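Local coordinates for protein UspA1 (Moraxella catarrhalis, PDB 3NTN) that probably acts as a trimeric autotransporter adhesin on the bacterial outer membrane, binding fibronectin and the host receptor CEACAM1, at residues Gly72-Ile77 with Gly86-Val91. Sequence-based numbering, arbitrary orientation.
Sequences GNKNTI and GSNNTV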
# COMPACT_ATOMS: atom_id res chain seq x y z
N GLY B 72 12.34 -15.18 5.32
CA GLY B 72 13.38 -14.21 5.65
C GLY B 72 14.01 -14.57 6.98
O GLY B 72 14.32 -15.73 7.22
N ASN B 73 14.16 -13.59 7.87
CA ASN B 73 14.71 -13.82 9.19
C ASN B 73 13.71 -13.54 10.33
O ASN B 73 13.24 -12.40 10.50
CB ASN B 73 15.94 -12.98 9.38
CG ASN B 73 16.79 -13.42 10.62
OD1 ASN B 73 16.26 -13.62 11.72
ND2 ASN B 73 18.08 -13.61 10.42
N LYS B 74 13.42 -14.55 11.16
CA LYS B 74 12.61 -14.31 12.35
C LYS B 74 11.18 -13.82 12.01
O LYS B 74 10.68 -12.91 12.63
CB LYS B 74 13.27 -13.30 13.32
CG LYS B 74 13.92 -13.87 14.59
CD LYS B 74 15.14 -12.98 15.00
CE LYS B 74 16.24 -13.75 15.77
NZ LYS B 74 17.28 -14.44 14.89
N ASN B 75 10.56 -14.46 11.03
CA ASN B 75 9.12 -14.32 10.82
C ASN B 75 8.38 -15.45 11.55
O ASN B 75 8.58 -16.62 11.22
CB ASN B 75 8.81 -14.32 9.36
CG ASN B 75 9.50 -13.18 8.64
OD1 ASN B 75 9.06 -12.03 8.73
ND2 ASN B 75 10.61 -13.48 7.94
N THR B 76 7.58 -15.10 12.55
CA THR B 76 6.76 -16.06 13.30
C THR B 76 5.29 -15.90 12.89
O THR B 76 4.69 -14.84 13.12
CB THR B 76 6.85 -15.81 14.80
OG1 THR B 76 8.24 -15.79 15.24
CG2 THR B 76 6.04 -16.89 15.58
N ILE B 77 4.70 -16.96 12.31
CA ILE B 77 3.28 -16.95 11.99
C ILE B 77 2.54 -18.04 12.72
O ILE B 77 2.83 -19.19 12.53
CB ILE B 77 3.03 -17.15 10.52
CG1 ILE B 77 3.63 -15.99 9.74
CG2 ILE B 77 1.58 -17.13 10.26
CD1 ILE B 77 3.86 -16.35 8.39
N GLY B 86 10.22 -10.76 5.20
CA GLY B 86 11.17 -9.73 5.60
C GLY B 86 11.85 -10.21 6.87
O GLY B 86 12.40 -11.27 6.86
N SER B 87 11.69 -9.49 7.99
CA SER B 87 12.55 -9.63 9.18
C SER B 87 11.88 -9.28 10.49
O SER B 87 11.21 -8.26 10.57
CB SER B 87 13.73 -8.70 9.04
OG SER B 87 14.86 -9.47 8.79
N ASN B 88 12.07 -10.09 11.54
CA ASN B 88 11.43 -9.82 12.86
C ASN B 88 9.96 -9.37 12.74
O ASN B 88 9.63 -8.21 12.98
CB ASN B 88 12.24 -8.77 13.67
CG ASN B 88 13.68 -9.18 13.89
OD1 ASN B 88 13.97 -10.04 14.74
ND2 ASN B 88 14.61 -8.54 13.16
N ASN B 89 9.08 -10.27 12.35
CA ASN B 89 7.65 -9.99 12.27
C ASN B 89 6.96 -11.15 13.02
O ASN B 89 7.51 -12.25 13.08
CB ASN B 89 7.17 -9.93 10.82
CG ASN B 89 7.93 -8.88 9.97
OD1 ASN B 89 8.00 -7.70 10.33
ND2 ASN B 89 8.47 -9.32 8.83
N THR B 90 5.81 -10.89 13.65
CA THR B 90 5.08 -11.92 14.38
C THR B 90 3.59 -11.75 14.12
O THR B 90 3.11 -10.63 14.25
CB THR B 90 5.30 -11.82 15.90
OG1 THR B 90 6.70 -11.92 16.21
CG2 THR B 90 4.47 -12.91 16.65
N VAL B 91 2.89 -12.86 13.78
CA VAL B 91 1.41 -12.95 13.75
C VAL B 91 1.03 -14.02 14.75
O VAL B 91 1.46 -15.14 14.63
CB VAL B 91 0.85 -13.31 12.29
CG1 VAL B 91 -0.73 -13.46 12.26
CG2 VAL B 91 1.29 -12.30 11.26
O HOH W 1 9.48 -13.39 15.12
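Asn75-Ile77 and Asn89-Val91 run parallel, 2° apart with their axes 4.7 Å from each other, and the corners Gly72-Lys74 and Gly86-Asn88 stack in the same register. Backbone bonds join them along their length. Asn88 N and Asn89 N donate to the carbonyls of Asn73 and Lys74, Thr76 N donates to Asn89 O, and Val91 N donates to Thr76 O.

Asn75 and Asn89 carry the polar side-chain contact. They lie side by side and point the same way, with their amide planes 33° apart. In both, CG is anti to the carbonyl carbon and beside the backbone N (chi1 near -60°), which turns the amides back toward their corners. Asn89 ND2 donates to Asn75 OD1 at 2.8 Å, almost in line with the C=O bond. Asn75 ND2 reaches Gly86 O at 3.0 Å. It approaches from above the carbonyl plane, while Asn73 N meets Gly86 O in that plane at 3.1 Å. Gly86 O is thus gripped twice. Asn89 continues the pattern to the next turn, where ND2 binds Gly102 O and OD1 accepts from Thr105 OG1. These buried amides are therefore held by bonds at both ends.

Ile77 and Val91 share the inner face with the asparagines, and Ile77 CG2 lies 4.4 Å from Val91 CB. On the other face, a water bonds to Lys74 O (2.8 Å) and Thr76 OG1 (2.7 Å), and weakly to Thr90 OG1. At the corner, the aliphatic part of Lys74 lies alongside Asn88, with CD 3.2 Å from Asn88 OD1. Asn73 ND2 bonds to Asn67 OD1 of the second subunit.

Matching corners with stacked, inward-turned asparagines join successive coils here, in the repeating parallel beta-roll of a YadA-like trimeric adhesin head.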